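Local coordinates for protein pilin (Streptococcus pyogenes serotype M1, PDB 3GLD) that polymerises into the covalently joined backbone of the pilus, which the bacterium needs for adhesion to host cells, aggregation and biofilm formation, at residues Val90-Glu93 against Val97-Tyr100; Tyr220-Thr223 against Ser229-Val232; Thr37-Lys42 against Phe153-Asp158; Tyr139-Gly142 against Ser147-Pro150; Tyr70-Lys75 against Gln189-Ser194. The protein carries 2 engineered substitutions. One frame throughout, in Å; residues are numbered along the deposited sequence.

Interaction 1 (Val90-Glu93 against Val97-Tyr100); sequences VTFE and VYYY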
# COMPACT_ATOMS: atom_id res chain seq x y z
N VAL A 90 31.30 10.79 6.65
CA VAL A 90 31.28 12.16 6.17
C VAL A 90 32.39 12.98 6.86
O VAL A 90 32.51 12.98 8.08
CB VAL A 90 29.90 12.84 6.36
CG1 VAL A 90 29.98 14.33 5.98
CG2 VAL A 90 28.85 12.15 5.51
N THR A 91 33.21 13.65 6.06
CA THR A 91 34.22 14.54 6.64
C THR A 91 33.64 15.95 6.82
O THR A 91 33.31 16.62 5.84
CB THR A 91 35.50 14.60 5.77
OG1 THR A 91 35.89 13.28 5.41
CG2 THR A 91 36.64 15.28 6.54
N PHE A 92 33.48 16.36 8.08
CA PHE A 92 33.16 17.75 8.45
C PHE A 92 34.44 18.47 8.88
O PHE A 92 35.07 18.09 9.86
CB PHE A 92 32.12 17.79 9.58
CG PHE A 92 30.84 17.09 9.26
CD1 PHE A 92 29.91 17.65 8.37
CD2 PHE A 92 30.55 15.85 9.82
CE1 PHE A 92 28.72 17.01 8.06
CE2 PHE A 92 29.35 15.18 9.53
CZ PHE A 92 28.42 15.77 8.64
N GLU A 93 34.82 19.51 8.14
CA GLU A 93 36.09 20.18 8.37
C GLU A 93 36.11 21.04 9.62
O GLU A 93 37.16 21.19 10.23
CB GLU A 93 36.54 20.97 7.13
CG GLU A 93 36.73 20.11 5.86
CD GLU A 93 37.96 19.18 5.90
OE1 GLU A 93 38.95 19.49 6.59
OE2 GLU A 93 37.93 18.13 5.22
N VAL A 97 26.65 23.87 12.04
CA VAL A 97 25.38 23.20 11.75
C VAL A 97 25.28 23.00 10.26
O VAL A 97 25.29 23.96 9.48
CB VAL A 97 24.17 23.94 12.33
CG1 VAL A 97 22.92 23.09 12.14
CG2 VAL A 97 24.37 24.26 13.80
N TYR A 98 25.22 21.74 9.88
CA TYR A 98 25.22 21.34 8.48
C TYR A 98 23.80 20.92 8.05
O TYR A 98 23.20 20.01 8.67
CB TYR A 98 26.22 20.22 8.25
CG TYR A 98 27.67 20.67 8.45
CD1 TYR A 98 28.19 20.88 9.73
CD2 TYR A 98 28.51 20.90 7.36
CE1 TYR A 98 29.52 21.30 9.90
CE2 TYR A 98 29.84 21.33 7.53
CZ TYR A 98 30.32 21.52 8.80
OH TYR A 98 31.61 21.93 8.97
N TYR A 99 23.30 21.60 7.02
CA TYR A 99 21.90 21.49 6.57
C TYR A 99 21.68 20.52 5.41
O TYR A 99 22.39 20.55 4.41
CB TYR A 99 21.33 22.86 6.20
CG TYR A 99 21.05 23.71 7.40
CD1 TYR A 99 22.09 24.22 8.16
CD2 TYR A 99 19.73 24.01 7.79
CE1 TYR A 99 21.86 25.01 9.26
CE2 TYR A 99 19.49 24.80 8.91
CZ TYR A 99 20.57 25.29 9.64
OH TYR A 99 20.40 26.07 10.75
N TYR A 100 20.68 19.66 5.58
CA TYR A 100 20.29 18.72 4.54
C TYR A 100 18.78 18.75 4.37
O TYR A 100 18.05 19.24 5.24
CB TYR A 100 20.68 17.30 4.92
CG TYR A 100 22.15 17.03 5.07
CD1 TYR A 100 22.82 17.33 6.27
CD2 TYR A 100 22.88 16.47 4.03
CE1 TYR A 100 24.18 17.08 6.43
CE2 TYR A 100 24.24 16.21 4.17
CZ TYR A 100 24.88 16.52 5.38
OH TYR A 100 26.22 16.26 5.53
O HOH W 1 32.97 20.42 6.34
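Phe-92, in the loop that leads into strand 96-104, folds back onto Tyr-98 and Tyr-100, whose rings lie on the same face of that strand, and together they form a small aromatic cluster in the N-terminal beta domain. At its centre is an edge-to-face pair: CD1 of Phe-92 stands over the centre of the Tyr-98 ring, the centroids are 4.7 Å apart and the planes meet at 57°. With CG of Phe-92 set anti to its carbonyl carbon (chi1 -58°), the ring reaches inward, and its CE1 also meets Tyr-100 OH at 3.6 Å, near the plane of the phenyl ring. Behind it Val-90 CG1 lies over the rim of one face of Phe-92, a branched methyl laid over a flat ring. The phenol oxygens keep polar partners: Tyr-100 OH bonds to Val-59 O and Tyr-98 OH to Lys-94 O. A water accepts from Glu-93 N at 2.7 Å and donates a weak bond to Tyr-98 OH at 3.3 Å. Tyrosine suits these places because its ring packs in the interior while its hydroxyl satisfies loop carbonyls; ring packing and scattered polar bonds probably help to hold the loop.

Interaction 2 (Tyr220-Thr223 against Ser229-Val232); sequences YHFT and SIKV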
# COMPACT_ATOMS: atom_id res chain seq x y z
N TYR A 220 -11.61 -19.60 -8.68
CA TYR A 220 -12.52 -19.63 -7.56
C TYR A 220 -13.93 -19.91 -8.06
O TYR A 220 -14.47 -19.13 -8.84
CB TYR A 220 -12.48 -18.27 -6.84
CG TYR A 220 -13.52 -18.11 -5.76
CD1 TYR A 220 -13.36 -18.71 -4.51
CD2 TYR A 220 -14.67 -17.36 -5.99
CE1 TYR A 220 -14.33 -18.57 -3.51
CE2 TYR A 220 -15.63 -17.22 -5.01
CZ TYR A 220 -15.46 -17.82 -3.78
OH TYR A 220 -16.41 -17.65 -2.82
N HIS A 221 -14.53 -21.01 -7.60
CA HIS A 221 -15.88 -21.40 -8.01
C HIS A 221 -16.95 -20.82 -7.10
O HIS A 221 -16.81 -20.85 -5.88
CB HIS A 221 -16.03 -22.93 -8.04
CG HIS A 221 -15.05 -23.62 -8.94
ND1 HIS A 221 -15.19 -23.67 -10.31
CD2 HIS A 221 -13.90 -24.29 -8.65
CE1 HIS A 221 -14.18 -24.34 -10.83
NE2 HIS A 221 -13.38 -24.72 -9.85
N PHE A 222 -18.04 -20.34 -7.71
CA PHE A 222 -19.18 -19.84 -6.96
C PHE A 222 -20.49 -19.90 -7.75
O PHE A 222 -20.48 -20.10 -8.97
CB PHE A 222 -18.93 -18.41 -6.41
CG PHE A 222 -18.83 -17.34 -7.45
CD1 PHE A 222 -17.63 -17.12 -8.14
CD2 PHE A 222 -19.92 -16.52 -7.72
CE1 PHE A 222 -17.52 -16.10 -9.08
CE2 PHE A 222 -19.83 -15.50 -8.67
CZ PHE A 222 -18.64 -15.29 -9.36
N THR A 223 -21.60 -19.72 -7.04
CA THR A 223 -22.91 -19.75 -7.67
C THR A 223 -23.72 -18.57 -7.19
O THR A 223 -23.57 -18.12 -6.06
CB THR A 223 -23.70 -21.06 -7.34
OG1 THR A 223 -23.95 -21.14 -5.93
CG2 THR A 223 -22.93 -22.30 -7.77
N SER A 229 -25.24 -11.77 -4.82
CA SER A 229 -23.97 -11.27 -5.28
C SER A 229 -22.81 -11.83 -4.44
O SER A 229 -23.00 -12.26 -3.29
CB SER A 229 -23.96 -9.73 -5.25
OG SER A 229 -24.07 -9.25 -3.90
N ILE A 230 -21.62 -11.81 -5.03
CA ILE A 230 -20.38 -11.90 -4.26
C ILE A 230 -19.65 -10.56 -4.36
O ILE A 230 -19.90 -9.78 -5.29
CB ILE A 230 -19.45 -13.05 -4.70
CG1 ILE A 230 -18.94 -12.85 -6.14
CG2 ILE A 230 -20.12 -14.42 -4.50
CD1 ILE A 230 -17.61 -13.55 -6.39
N LYS A 231 -18.75 -10.31 -3.41
CA LYS A 231 -17.94 -9.11 -3.37
C LYS A 231 -16.56 -9.50 -2.82
O LYS A 231 -16.44 -9.99 -1.68
CB LYS A 231 -18.58 -8.05 -2.48
CG LYS A 231 -17.91 -6.65 -2.61
CD LYS A 231 -18.22 -5.73 -1.45
CE LYS A 231 -19.67 -5.38 -1.36
NZ LYS A 231 -19.90 -4.20 -0.46
N VAL A 232 -15.53 -9.32 -3.65
CA VAL A 232 -14.15 -9.41 -3.21
C VAL A 232 -13.91 -8.09 -2.46
O VAL A 232 -13.90 -7.02 -3.06
CB VAL A 232 -13.22 -9.57 -4.43
CG1 VAL A 232 -11.74 -9.71 -3.98
CG2 VAL A 232 -13.63 -10.76 -5.25
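Ile-230 drives its terminal methyl, CD1, onto the face of the Phe-222 ring, and this is the tight part of the contact. CD1 lies 3.6 Å from the ring centroid and only 11° off the ring normal, a well-centred CH-pi interaction. The rest of the isoleucine follows the ring outward: CG1 is 3.8 Å from Phe-222 CE2, and the other branch, CG2, is 3.8 Å from Phe-222 CD2. Both residues hold the leading carbon between backbone N and carbonyl carbon (chi1 67° for Phe-222, 64° for Ile-230). The side chains cross at about a right angle. Isoleucine suits the spot because its two branches can cover a ring from one side. The contact slackens toward Tyr-220, where CE2 comes no nearer to Ile-230 CD1 than 4.4 Å, and this partly exposed ring sends its hydroxyl to Thr-212 OG1. The Phe-222 side chain lies about 8 Å from that of Glu-245, which autocatalyses the domain's isopeptide cross-link. The pair packs between two sheets of the C-terminal domain: strand 220-224 bonds to strand 179-185, whose Phe-181 meets Phe-222 nearly parallel, while strand 229-236 lies between strands 196-202 and 151-169.

Interaction 3 (Thr37-Lys42 against Phe153-Asp158); sequences TDFTFK and FKNSLD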
# COMPACT_ATOMS: atom_id res chain seq x y z
N THR A 37 7.27 -4.48 -2.45
CA THR A 37 7.87 -3.28 -3.02
C THR A 37 8.88 -2.67 -2.04
O THR A 37 8.82 -2.91 -0.84
CB THR A 37 6.79 -2.21 -3.33
OG1 THR A 37 7.39 -1.07 -3.97
CG2 THR A 37 6.11 -1.73 -2.05
N ASP A 38 9.80 -1.86 -2.57
CA ASP A 38 10.63 -0.95 -1.76
C ASP A 38 9.99 0.42 -1.67
O ASP A 38 9.18 0.78 -2.52
CB ASP A 38 12.00 -0.79 -2.40
CG ASP A 38 12.82 -2.07 -2.37
OD1 ASP A 38 12.46 -2.99 -1.60
OD2 ASP A 38 13.82 -2.15 -3.13
N PHE A 39 10.37 1.18 -0.65
CA PHE A 39 10.23 2.63 -0.65
C PHE A 39 11.60 3.23 -0.35
O PHE A 39 12.31 2.74 0.54
CB PHE A 39 9.19 3.11 0.38
CG PHE A 39 7.80 2.66 0.07
CD1 PHE A 39 7.07 3.26 -0.95
CD2 PHE A 39 7.22 1.60 0.77
CE1 PHE A 39 5.79 2.82 -1.25
CE2 PHE A 39 5.94 1.15 0.48
CZ PHE A 39 5.22 1.77 -0.52
N THR A 40 11.96 4.28 -1.10
CA THR A 40 13.29 4.84 -1.08
C THR A 40 13.25 6.28 -0.55
O THR A 40 12.29 7.03 -0.78
CB THR A 40 13.94 4.80 -2.49
OG1 THR A 40 14.16 3.44 -2.86
CG2 THR A 40 15.33 5.49 -2.50
N PHE A 41 14.30 6.64 0.18
CA PHE A 41 14.41 7.96 0.79
C PHE A 41 15.75 8.53 0.44
O PHE A 41 16.74 7.80 0.38
CB PHE A 41 14.20 7.89 2.31
CG PHE A 41 13.01 7.04 2.70
CD1 PHE A 41 11.73 7.56 2.68
CD2 PHE A 41 13.19 5.70 3.06
CE1 PHE A 41 10.64 6.77 3.01
CE2 PHE A 41 12.10 4.91 3.40
CZ PHE A 41 10.83 5.45 3.37
N LYS A 42 15.77 9.83 0.18
CA LYS A 42 16.93 10.54 -0.28
C LYS A 42 17.29 11.64 0.72
O LYS A 42 16.40 12.30 1.28
CB LYS A 42 16.62 11.17 -1.64
CG LYS A 42 17.79 11.88 -2.34
CD LYS A 42 17.37 12.52 -3.70
CE LYS A 42 16.43 13.71 -3.53
NZ LYS A 42 16.30 14.47 -4.82
N PHE A 153 7.77 8.95 7.49
CA PHE A 153 7.00 9.05 6.26
C PHE A 153 5.81 8.08 6.30
O PHE A 153 5.95 6.93 6.75
CB PHE A 153 7.90 8.76 5.06
CG PHE A 153 8.88 9.86 4.75
CD1 PHE A 153 8.50 10.99 4.04
CD2 PHE A 153 10.22 9.75 5.15
CE1 PHE A 153 9.41 12.01 3.73
CE2 PHE A 153 11.14 10.75 4.84
CZ PHE A 153 10.73 11.88 4.14
N LYS A 154 4.64 8.53 5.84
CA LYS A 154 3.43 7.70 5.89
C LYS A 154 2.76 7.71 4.52
O LYS A 154 2.06 8.65 4.19
CB LYS A 154 2.47 8.21 6.97
CG LYS A 154 1.25 7.29 7.23
CD LYS A 154 0.52 7.56 8.56
CE LYS A 154 -0.34 8.82 8.49
NZ LYS A 154 -1.34 8.89 9.61
N ASN A 155 3.02 6.68 3.72
CA ASN A 155 2.28 6.48 2.48
C ASN A 155 0.93 5.81 2.77
O ASN A 155 0.76 5.18 3.82
CB ASN A 155 3.08 5.64 1.49
CG ASN A 155 4.31 6.36 0.96
OD1 ASN A 155 4.46 7.59 1.10
ND2 ASN A 155 5.19 5.60 0.34
N SER A 156 -0.03 5.98 1.86
CA SER A 156 -1.36 5.35 2.01
C SER A 156 -1.57 4.29 0.93
O SER A 156 -1.38 4.54 -0.26
CB SER A 156 -2.50 6.37 1.98
OG SER A 156 -3.73 5.75 2.37
N LEU A 157 -1.93 3.09 1.37
CA LEU A 157 -2.24 2.01 0.44
C LEU A 157 -3.76 1.92 0.28
O LEU A 157 -4.48 1.62 1.24
CB LEU A 157 -1.68 0.68 0.94
CG LEU A 157 -2.03 -0.55 0.10
CD1 LEU A 157 -1.34 -0.53 -1.26
CD2 LEU A 157 -1.65 -1.82 0.90
N ASP A 158 -4.22 2.20 -0.92
CA ASP A 158 -5.65 2.04 -1.24
C ASP A 158 -5.86 0.65 -1.86
O ASP A 158 -4.92 0.01 -2.33
CB ASP A 158 -6.13 3.18 -2.18
CG ASP A 158 -7.67 3.32 -2.23
OD1 ASP A 158 -8.40 2.56 -1.54
OD2 ASP A 158 -8.15 4.20 -2.96
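Phe-39 and Asn-155 each turn CG anti to the carbonyl carbon, with chi1 near -67° in both, and the side chains come from opposite directions, out of facing strands. The amide nitrogen ND2 of Asn-155 settles against one bond of the phenyl ring, 3.3 Å from both CD1 and CE1 of Phe-39. Amide and ring planes stand 73° apart, and the approach to the ring is oblique. The other amide atom, Asn-155 OD1, accepts from Asp-116 N, which helps to fix the rotation of the group. Strands 37-45 and 151-169 lie in opposite sheets of the N-terminal domain, around an isopeptide site: Asn-155 is the partner of Lys-23 in an intramolecular cross-link of the native pilin. Lys-23 touches Asn-155 and makes a cation-pi contact with Phe-39, which places the ring beside the cross-linking pair. Two residues on in strand 37-45 and two back in 151-169, Phe-41 and Phe-153 slide past each other with planes 22° apart and centroids at 5.3 Å, so their faces hardly overlap. CD1 of Phe-41 approaches CD2 of Phe-153 to 3.6 Å. These flat, apolar residues suit a buried layer, and both touch Ala-104, an engineered alanine replacing the native residue that autocatalyses cross-link formation.

Interaction 4 (Tyr139-Gly142 against Ser147-Pro150); sequences YIVG and SKVP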
# COMPACT_ATOMS: atom_id res chain seq x y z
N TYR A 139 24.89 15.38 17.31
CA TYR A 139 23.47 15.11 17.29
C TYR A 139 22.83 15.61 16.01
O TYR A 139 23.36 16.51 15.33
CB TYR A 139 22.74 15.58 18.55
CG TYR A 139 22.73 17.07 18.81
CD1 TYR A 139 23.80 17.71 19.46
CD2 TYR A 139 21.63 17.83 18.42
CE1 TYR A 139 23.77 19.08 19.70
CE2 TYR A 139 21.59 19.20 18.67
CZ TYR A 139 22.65 19.82 19.30
OH TYR A 139 22.59 21.17 19.52
N ILE A 140 21.70 14.99 15.65
CA ILE A 140 21.00 15.32 14.43
C ILE A 140 19.56 15.65 14.76
O ILE A 140 18.90 14.92 15.49
CB ILE A 140 21.06 14.17 13.39
CG1 ILE A 140 22.52 13.80 13.10
CG2 ILE A 140 20.35 14.60 12.08
CD1 ILE A 140 22.73 12.60 12.21
N VAL A 141 19.09 16.79 14.25
CA VAL A 141 17.68 17.13 14.41
C VAL A 141 17.01 17.33 13.06
O VAL A 141 17.61 17.87 12.12
CB VAL A 141 17.45 18.39 15.26
CG1 VAL A 141 16.07 18.31 15.89
CG2 VAL A 141 18.48 18.53 16.34
N GLY A 142 15.76 16.90 12.98
CA GLY A 142 14.96 17.09 11.79
C GLY A 142 13.67 17.82 12.09
O GLY A 142 13.13 17.74 13.18
N SER A 147 8.12 22.05 14.16
CA SER A 147 8.21 21.15 15.29
C SER A 147 9.36 20.21 14.98
O SER A 147 9.42 19.62 13.89
CB SER A 147 6.88 20.42 15.52
OG SER A 147 5.81 21.36 15.67
N LYS A 148 10.30 20.12 15.92
CA LYS A 148 11.38 19.14 15.87
C LYS A 148 10.75 17.78 16.11
O LYS A 148 10.09 17.56 17.13
CB LYS A 148 12.44 19.42 16.93
CG LYS A 148 13.09 20.81 16.86
CD LYS A 148 13.91 21.00 15.60
CE LYS A 148 15.19 21.80 15.90
NZ LYS A 148 16.28 21.46 14.93
N VAL A 149 10.95 16.87 15.16
CA VAL A 149 10.27 15.58 15.14
C VAL A 149 11.15 14.51 14.50
O VAL A 149 12.08 14.85 13.76
CB VAL A 149 8.91 15.63 14.38
CG1 VAL A 149 7.83 16.32 15.21
CG2 VAL A 149 9.05 16.29 12.99
N PRO A 150 10.87 13.22 14.79
CA PRO A 150 11.52 12.12 14.08
C PRO A 150 11.24 12.18 12.59
O PRO A 150 10.21 12.71 12.18
CB PRO A 150 10.85 10.87 14.67
CG PRO A 150 10.49 11.29 16.05
CD PRO A 150 10.01 12.71 15.88
O HOH W 2 14.58 15.23 14.91
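Gly-142 and Val-149 join the two antiparallel segments by a single direct backbone bond, from Val-149 N to Gly-142 O at 3.1 Å, nearly straight at 169°. The same carbonyl oxygen also receives a CA-H...O contact from Lys-148 CA at 3.5 Å. Between Gly-142 N and Val-149 O a water bridges instead, accepting from the first and donating to the second, 2.8 Å from each. Beside the backbone, Lys-148 swings its chain back across Val-141. Bends at chi2 (-66°) and chi3 bring the aliphatic part over the valine at about a right angle; Lys-148 CD sits a tight 3.5 Å from Val-141 CG1, and Lys-148 NZ is 3.3 Å from that same methyl. Lysine suits a surface site such as this because its methylenes can cover a small apolar group while the ammonium reaches Gln-123 OE1, on the adjoining strand, in a weak hydrogen bond. In the pilus Lys-148 forms an isopeptide bond to a threonine of another subunit, a link absent from this structure. Strand 134-144 and the short strand 147-148 make a beta hairpin at the edge of a sheet of the N-terminal domain, joined here by one direct bond and one water bridge.

Interaction 5 (Tyr70-Lys75 against Gln189-Ser194); sequences YTNSDK and QYYKAS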
# COMPACT_ATOMS: atom_id res chain seq x y z
N TYR A 70 8.79 -3.87 1.82
CA TYR A 70 7.57 -4.54 2.24
C TYR A 70 7.41 -5.84 1.44
O TYR A 70 7.89 -5.94 0.31
CB TYR A 70 6.36 -3.61 2.02
CG TYR A 70 6.26 -2.51 3.06
CD1 TYR A 70 5.50 -2.69 4.21
CD2 TYR A 70 6.94 -1.30 2.90
CE1 TYR A 70 5.40 -1.71 5.16
CE2 TYR A 70 6.85 -0.30 3.87
CZ TYR A 70 6.08 -0.52 5.00
OH TYR A 70 5.96 0.44 5.97
N THR A 71 6.76 -6.84 2.04
CA THR A 71 6.39 -8.07 1.31
C THR A 71 4.98 -8.50 1.68
O THR A 71 4.41 -8.01 2.65
CB THR A 71 7.29 -9.31 1.63
OG1 THR A 71 7.45 -9.43 3.05
CG2 THR A 71 8.64 -9.24 0.94
N ASN A 72 4.44 -9.45 0.92
CA ASN A 72 3.09 -9.98 1.22
C ASN A 72 2.98 -10.46 2.67
O ASN A 72 1.94 -10.27 3.31
CB ASN A 72 2.71 -11.11 0.24
CG ASN A 72 2.64 -10.65 -1.23
OD1 ASN A 72 2.82 -11.46 -2.13
ND2 ASN A 72 2.37 -9.36 -1.46
N SER A 73 4.06 -11.05 3.19
CA SER A 73 4.06 -11.63 4.55
C SER A 73 3.97 -10.60 5.68
O SER A 73 3.72 -10.96 6.84
CB SER A 73 5.26 -12.59 4.74
OG SER A 73 6.49 -11.87 4.70
N ASP A 74 4.15 -9.32 5.37
CA ASP A 74 3.93 -8.26 6.35
C ASP A 74 2.47 -8.08 6.74
O ASP A 74 2.18 -7.52 7.81
CB ASP A 74 4.45 -6.91 5.83
CG ASP A 74 5.94 -6.87 5.73
OD1 ASP A 74 6.64 -7.39 6.64
OD2 ASP A 74 6.42 -6.31 4.72
N LYS A 75 1.55 -8.52 5.88
CA LYS A 75 0.14 -8.43 6.22
C LYS A 75 -0.14 -8.93 7.64
O LYS A 75 0.36 -9.98 8.04
CB LYS A 75 -0.74 -9.19 5.21
CG LYS A 75 -2.22 -8.97 5.44
CD LYS A 75 -3.09 -9.92 4.63
CE LYS A 75 -4.54 -9.50 4.74
NZ LYS A 75 -5.46 -10.62 4.40
N GLN A 189 4.02 -9.03 -9.78
CA GLN A 189 5.17 -8.83 -8.89
C GLN A 189 4.77 -8.35 -7.49
O GLN A 189 5.44 -8.66 -6.52
CB GLN A 189 6.16 -7.87 -9.52
CG GLN A 189 5.62 -6.44 -9.63
CD GLN A 189 6.61 -5.51 -10.28
OE1 GLN A 189 6.60 -5.34 -11.50
NE2 GLN A 189 7.49 -4.91 -9.47
N TYR A 190 3.66 -7.60 -7.39
CA TYR A 190 3.20 -7.03 -6.13
C TYR A 190 2.43 -8.00 -5.23
O TYR A 190 2.42 -7.85 -4.00
CB TYR A 190 2.34 -5.78 -6.40
CG TYR A 190 3.03 -4.74 -7.27
CD1 TYR A 190 4.14 -4.03 -6.81
CD2 TYR A 190 2.57 -4.48 -8.56
CE1 TYR A 190 4.77 -3.08 -7.62
CE2 TYR A 190 3.18 -3.54 -9.38
CZ TYR A 190 4.28 -2.84 -8.90
OH TYR A 190 4.87 -1.91 -9.73
N TYR A 191 1.79 -8.99 -5.85
CA TYR A 191 0.93 -9.93 -5.15
C TYR A 191 1.08 -11.32 -5.76
O TYR A 191 0.69 -11.55 -6.90
CB TYR A 191 -0.54 -9.44 -5.25
CG TYR A 191 -0.70 -8.04 -4.71
CD1 TYR A 191 -0.68 -7.79 -3.34
CD2 TYR A 191 -0.86 -6.95 -5.58
CE1 TYR A 191 -0.79 -6.48 -2.84
CE2 TYR A 191 -0.97 -5.67 -5.09
CZ TYR A 191 -0.94 -5.44 -3.72
OH TYR A 191 -1.07 -4.17 -3.24
N LYS A 192 1.68 -12.24 -5.00
CA LYS A 192 2.12 -13.52 -5.54
C LYS A 192 1.02 -14.55 -5.53
O LYS A 192 0.02 -14.40 -4.83
CB LYS A 192 3.33 -14.05 -4.77
CG LYS A 192 4.58 -13.17 -4.87
CD LYS A 192 5.25 -13.25 -6.24
CE LYS A 192 6.65 -12.62 -6.20
NZ LYS A 192 7.42 -12.88 -7.46
N ALA A 193 1.23 -15.61 -6.29
CA ALA A 193 0.30 -16.73 -6.32
C ALA A 193 0.06 -17.22 -4.90
O ALA A 193 0.95 -17.17 -4.05
CB ALA A 193 0.85 -17.84 -7.18
N SER A 194 -1.18 -17.65 -4.65
CA SER A 194 -1.59 -18.25 -3.38
C SER A 194 -1.90 -17.28 -2.25
O SER A 194 -2.48 -17.70 -1.25
CB SER A 194 -0.58 -19.32 -2.90
OG SER A 194 -0.86 -20.54 -3.55
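Asn-72 supplies both hydrogen bonds of this contact, using both ends of its carboxamide. It donates through ND2 to Tyr-190 O at 3.0 Å, with an angle at hydrogen of 163° and the acceptor close to the amide plane, and it accepts through OD1 from Lys-192 N at 3.2 Å. The amide thus takes the carbonyl before Tyr-191 and the N-H after it, the pair of groups that a residue of a parallel strand would use. A further bond from ND2 to Ile-34 O gives the buried nitrogen a second acceptor and should help to fix the rotation of the amide. The residue presents its amide with CG anti to the carbonyl carbon (chi1 -63°), and asparagine suits the place because its short chain carries a donor and an acceptor side by side. Packing adds little: Tyr-191 CD1 is 3.9 Å from Asn-72 ND2, the ring plane turned only 7° from the amide, and Lys-192 CG lies 3.7 Å from Asn-72 OD1. Behind the contact, bonds inside 70-75 shape the 3-10 turn at 72-74. Asp-74 OD2 takes the N-H of Thr-71 at 2.8 Å from above the carboxylate plane, and Asp-74 N returns a bond to Thr-71 O at 3.0 Å. These two loops come from the two tandem beta domains of the pilin, so the paired amide bonds form part of the interface between domains.

In the fold
Interactions 1, 2 and 3 are buried and depend on rings: interaction 1 closes a loop onto its own strand, whereas interactions 2 and 3 pack facing sheets, one in each domain. Interaction 3 holds Asn-155 of an internal cross-link, interaction 4 Lys-148 of the link between subunits. Interaction 4, at the surface, combines a backbone bond and a water bridge with a lysine lying over a valine, and interaction 5, partly buried between the domains, relies on side-chain amide bonds. Interactions 1, 3 and 4 all reach the same sheet, and interactions 2 and 3 share another through strands 229-236 and 151-169. Interactions 3 and 5 touch, with Phe-39 packed on Tyr-70.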